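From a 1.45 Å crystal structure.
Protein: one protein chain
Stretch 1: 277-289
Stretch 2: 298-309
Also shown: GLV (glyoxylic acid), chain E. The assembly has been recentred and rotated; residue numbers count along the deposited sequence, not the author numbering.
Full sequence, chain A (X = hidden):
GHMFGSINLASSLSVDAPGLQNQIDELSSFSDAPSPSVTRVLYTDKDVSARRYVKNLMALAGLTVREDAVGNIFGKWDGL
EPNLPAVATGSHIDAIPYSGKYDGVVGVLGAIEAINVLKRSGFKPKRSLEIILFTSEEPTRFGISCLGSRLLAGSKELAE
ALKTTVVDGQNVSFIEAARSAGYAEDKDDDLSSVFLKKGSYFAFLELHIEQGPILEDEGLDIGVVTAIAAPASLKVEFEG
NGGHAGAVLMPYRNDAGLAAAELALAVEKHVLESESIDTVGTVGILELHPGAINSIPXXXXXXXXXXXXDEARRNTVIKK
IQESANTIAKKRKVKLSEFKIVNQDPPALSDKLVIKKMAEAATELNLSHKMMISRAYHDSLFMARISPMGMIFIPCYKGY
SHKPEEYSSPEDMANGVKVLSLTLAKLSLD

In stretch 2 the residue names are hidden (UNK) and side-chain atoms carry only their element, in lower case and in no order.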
# COMPACT_ATOMS: atom_id res chain seq x y z
N ILE A 277 27.49 -13.98 8.87
CA ILE A 277 26.76 -14.12 7.62
C ILE A 277 25.42 -14.84 7.82
O ILE A 277 24.56 -14.82 6.94
CB ILE A 277 27.60 -14.87 6.56
CG1 ILE A 277 27.20 -14.45 5.15
CG2 ILE A 277 27.53 -16.39 6.78
CD1 ILE A 277 28.13 -13.43 4.57
N ASP A 278 25.23 -15.49 8.97
CA ASP A 278 23.99 -16.22 9.22
C ASP A 278 22.84 -15.33 9.70
O ASP A 278 21.71 -15.79 9.83
CB ASP A 278 24.23 -17.35 10.22
CG ASP A 278 25.12 -18.42 9.66
OD1 ASP A 278 24.90 -18.83 8.50
OD2 ASP A 278 26.06 -18.84 10.37
N THR A 279 23.13 -14.06 9.97
CA THR A 279 22.10 -13.14 10.44
C THR A 279 21.40 -12.48 9.26
O THR A 279 22.06 -12.02 8.33
CB THR A 279 22.71 -12.04 11.33
OG1 THR A 279 23.73 -12.61 12.17
CG2 THR A 279 21.64 -11.37 12.20
N VAL A 280 20.07 -12.46 9.29
CA VAL A 280 19.32 -11.75 8.26
C VAL A 280 18.25 -10.84 8.87
O VAL A 280 17.76 -11.09 9.98
CB VAL A 280 18.64 -12.72 7.25
CG1 VAL A 280 19.69 -13.48 6.44
CG2 VAL A 280 17.71 -13.68 7.96
N GLY A 281 17.90 -9.79 8.15
CA GLY A 281 16.79 -8.94 8.55
C GLY A 281 16.26 -8.21 7.34
O GLY A 281 17.01 -7.87 6.44
N THR A 282 14.95 -7.99 7.32
CA THR A 282 14.28 -7.48 6.13
C THR A 282 13.09 -6.62 6.53
O THR A 282 12.38 -6.94 7.49
CB THR A 282 13.74 -8.66 5.28
OG1 THR A 282 14.76 -9.66 5.12
CG2 THR A 282 13.27 -8.21 3.90
N VAL A 283 12.87 -5.55 5.79
CA VAL A 283 11.60 -4.85 5.84
C VAL A 283 10.84 -5.15 4.54
O VAL A 283 11.10 -4.54 3.51
CB VAL A 283 11.81 -3.34 6.01
CG1 VAL A 283 10.46 -2.60 6.01
CG2 VAL A 283 12.60 -3.05 7.30
N GLY A 284 9.92 -6.11 4.61
CA GLY A 284 9.16 -6.51 3.44
C GLY A 284 7.88 -5.71 3.26
O GLY A 284 7.32 -5.68 2.17
N ILE A 285 7.42 -5.08 4.34
CA ILE A 285 6.22 -4.26 4.30
C ILE A 285 6.54 -2.87 4.86
O ILE A 285 7.10 -2.75 5.95
CB ILE A 285 5.07 -4.91 5.09
CG1 ILE A 285 4.54 -6.13 4.33
CG2 ILE A 285 3.95 -3.89 5.36
CD1 ILE A 285 3.55 -6.96 5.12
N LEU A 286 6.19 -1.84 4.09
CA LEU A 286 6.34 -0.46 4.54
C LEU A 286 5.19 0.29 3.89
O LEU A 286 5.19 0.47 2.67
CB LEU A 286 7.70 0.12 4.11
CG LEU A 286 8.19 1.39 4.81
CD1 LEU A 286 9.63 1.73 4.44
CD2 LEU A 286 7.29 2.59 4.51
N GLU A 287 4.21 0.70 4.70
CA GLU A 287 3.02 1.35 4.18
C GLU A 287 2.87 2.74 4.75
O GLU A 287 3.09 2.96 5.94
CB GLU A 287 1.78 0.52 4.51
CG GLU A 287 1.81 -0.88 3.89
CD GLU A 287 0.64 -1.74 4.32
OE1 GLU A 287 0.04 -1.46 5.37
OE2 GLU A 287 0.33 -2.71 3.59
N LEU A 288 2.51 3.67 3.88
CA LEU A 288 2.27 5.06 4.28
C LEU A 288 0.79 5.40 4.26
O LEU A 288 0.04 4.96 3.39
CB LEU A 288 3.02 6.02 3.37
CG LEU A 288 4.53 5.81 3.17
CD1 LEU A 288 5.11 6.84 2.21
CD2 LEU A 288 5.24 5.83 4.54
N HIS A 289 0.37 6.21 5.23
CA HIS A 289 -0.98 6.75 5.29
C HIS A 289 -0.87 8.26 5.38
O HIS A 289 -0.06 8.78 6.15
CB HIS A 289 -1.71 6.21 6.52
CG HIS A 289 -3.00 6.91 6.80
ND1 HIS A 289 -4.20 6.53 6.23
CD2 HIS A 289 -3.29 7.97 7.60
CE1 HIS A 289 -5.17 7.32 6.66
NE2 HIS A 289 -4.64 8.21 7.48
N UNK A 298 1.18 10.80 7.75
CA UNK A 298 0.91 10.96 9.18
C UNK A 298 1.02 9.65 9.94
O UNK A 298 1.06 9.63 11.16
c UNK A 298 -0.48 11.58 9.43
o UNK A 298 -1.50 10.82 8.81
N UNK A 299 1.05 8.54 9.21
CA UNK A 299 1.27 7.23 9.81
C UNK A 299 2.12 6.39 8.88
O UNK A 299 1.94 6.43 7.67
c UNK A 299 -2.69 5.44 10.57
c UNK A 299 -0.06 6.52 10.08
n UNK A 299 -3.68 4.46 11.11
c UNK A 299 -1.92 6.13 11.69
c UNK A 299 -0.92 7.14 11.15
N UNK A 300 3.06 5.65 9.45
CA UNK A 300 3.78 4.65 8.68
C UNK A 300 3.75 3.34 9.44
O UNK A 300 3.67 3.33 10.67
o UNK A 300 5.94 5.28 9.61
c UNK A 300 5.21 5.10 8.40
N UNK A 301 3.80 2.25 8.70
CA UNK A 301 3.62 0.91 9.23
C UNK A 301 4.68 0.03 8.60
O UNK A 301 4.72 -0.10 7.37
n UNK A 301 1.74 -3.21 9.23
c UNK A 301 1.95 -1.03 9.18
c UNK A 301 2.20 -2.16 8.48
c UNK A 301 1.22 -2.74 10.35
c UNK A 301 2.21 0.41 8.85
n UNK A 301 1.32 -1.43 10.34
N UNK A 302 5.55 -0.55 9.43
CA UNK A 302 6.59 -1.46 8.95
C UNK A 302 6.38 -2.83 9.54
O UNK A 302 5.98 -2.96 10.70
c UNK A 302 7.98 -1.02 9.41
c UNK A 302 8.50 0.36 9.07
c UNK A 302 10.01 0.36 8.91
c UNK A 302 8.05 1.32 10.16
N UNK A 303 6.68 -3.86 8.76
CA UNK A 303 6.75 -5.21 9.30
C UNK A 303 8.13 -5.75 8.97
O UNK A 303 8.57 -5.73 7.82
c UNK A 303 3.10 -6.35 8.71
c UNK A 303 5.62 -6.09 8.75
c UNK A 303 4.27 -5.45 9.00
o UNK A 303 3.26 -7.59 8.69
o UNK A 303 1.99 -5.82 8.51
N UNK A 304 8.80 -6.22 10.02
CA UNK A 304 10.22 -6.54 9.98
C UNK A 304 10.42 -8.00 10.32
O UNK A 304 9.86 -8.49 11.30
c UNK A 304 12.46 -6.00 11.00
c UNK A 304 11.25 -3.24 11.84
c UNK A 304 10.74 -4.18 10.73
c UNK A 304 10.98 -5.68 11.01
N UNK A 305 11.22 -8.69 9.51
CA UNK A 305 11.54 -10.10 9.70
C UNK A 305 13.01 -10.15 10.07
O UNK A 305 13.83 -9.53 9.42
o UNK A 305 12.86 -12.62 8.45
c UNK A 305 11.27 -10.85 8.38
c UNK A 305 11.65 -12.31 8.43
o UNK A 305 10.73 -13.14 8.42
N UNK A 306 13.37 -10.88 11.13
CA UNK A 306 14.79 -11.04 11.44
C UNK A 306 15.05 -12.41 12.05
O UNK A 306 14.23 -12.93 12.81
c UNK A 306 14.77 -9.87 13.71
o UNK A 306 16.79 -9.97 12.37
c UNK A 306 15.36 -9.88 12.31
N UNK A 307 16.17 -13.02 11.65
CA UNK A 307 16.48 -14.40 12.06
C UNK A 307 17.97 -14.62 12.19
O UNK A 307 18.78 -13.88 11.64
c UNK A 307 14.65 -15.01 10.33
c UNK A 307 15.94 -15.43 11.04
n UNK A 307 11.42 -15.57 6.96
c UNK A 307 12.37 -16.17 7.67
n UNK A 307 12.56 -17.48 7.54
n UNK A 307 13.14 -15.46 8.49
c UNK A 307 14.21 -16.03 9.31
N UNK A 308 18.32 -15.68 12.93
CA UNK A 308 19.70 -16.15 13.01
C UNK A 308 19.64 -17.59 13.50
O UNK A 308 18.70 -17.96 14.21
o UNK A 308 22.55 -16.50 13.48
c UNK A 308 22.03 -15.39 13.77
o UNK A 308 22.72 -14.36 13.92
c UNK A 308 20.52 -15.29 13.98
N UNK A 309 20.63 -18.40 13.16
CA UNK A 309 20.74 -19.73 13.73
C UNK A 309 21.07 -19.61 15.22
O UNK A 309 20.66 -20.44 16.03
c UNK A 309 21.74 -22.06 13.51
c UNK A 309 21.76 -20.62 12.97
c UNK A 309 23.16 -20.02 13.05
c UNK A 309 20.37 -22.73 13.48
C1 GLV E . 8.29 -19.08 5.64
O1 GLV E . 8.39 -20.43 5.94
C2 GLV E . 9.55 -18.31 5.87
O2 GLV E . 10.58 -18.93 6.29
O3 GLV E . 9.57 -17.07 5.64
O HOH W 1 15.06 -11.38 7.21
O HOH W 2 9.85 -7.69 6.64

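Position 298 carries one carbon and then one oxygen, the pattern of a serine. Its backbone N donates to H289 O at 2.9 Å, and the side-chain oxygen lies 3.6 Å from H289 CD2, near the plane of that ring and at its edge. This is S298.

At position 299, four carbons run in a row and end in nitrogen, which only lysine does. Two backbone bonds pair it with H289: H289 N reaches its O at 2.9 Å, and its own N reaches H289 O at 3.3 Å. The two CB atoms of K299 and H289 stand 3.9 Å apart.

Position 300 again has one carbon and one oxygen. Its CB is 3.9 Å from L288 CD2, and its CA makes a 3.3 Å CA-H...O contact with E287 O. It is S300, its hydroxyl satisfied elsewhere in the structure.

Position 301 shows one carbon followed by a five-membered ring of three carbons and two nitrogens, hence histidine. E287 N donates to H301 O at 2.8 Å, and H301 N to E287 O at 2.9 Å. I285 CG2 meets the ring at its edge, 4.0 Å from H301 CD2.

Position 302 has four carbons forked at the second, a leucine. The branch carbon of L302, CG, is 4.4 Å from L286 CG, and its CD2 is 4.2 Å from V283 CG1.

At position 303, three carbons lead to two oxygens on the third, so the residue is glutamate. E303 N donates to I285 O at 3.1 Å, OE1 lies 3.6 Å from I285 CD1, and OE2 accepts from H301 NE2 at 2.7 Å, nearly linearly (177°).

Position 304 has four carbons forked at the first, one arm two carbons long: isoleucine. I304 CG1 packs 4.1 Å from V283 CG2.

Position 305 has two carbons, the second with two oxygens, an aspartate. T282 N donates to D305 O at 2.8 Å and D305 N to T282 O at 2.9 Å; water 1 joins T282 OG1 (2.7 Å) to D305 OD1 (2.8 Å).

Position 306 has one carbon bearing an oxygen and a carbon: threonine. T306 OG1 donates to V280 O at 2.8 Å, passing beside G281, which has no side chain.

Position 307 has three carbons, a nitrogen, and a carbon with two more nitrogens: arginine. R307 N and V280 O, like V280 N and R307 O, are 3.0 Å apart. Its NE forms a salt bridge with D305 OD1 (2.9 Å), while NH1 and NH2 hold GLV O2 and O3 at 2.8 and 2.7 Å.

Position 308, two carbons then two oxygens, is D308; T279 OG1 donates to its OD2 at 2.7 Å.

Position 309, four carbons forked at the first with one longer arm, is I309, whose CG2 lies 4.0 Å from D278 CB.

The strands run antiparallel at 167°, burying 1003 Å². Backbone bonds set the register, loosened near G284, where water 2 bridges G284 N and E303 O, each at 2.6 Å. V283, L286, L302 and I304 supply apolar packing on one face; H301, E303, D305 and R307 occupy the other.

Stretch 2 (298-309) SKSHLEIDTRDI
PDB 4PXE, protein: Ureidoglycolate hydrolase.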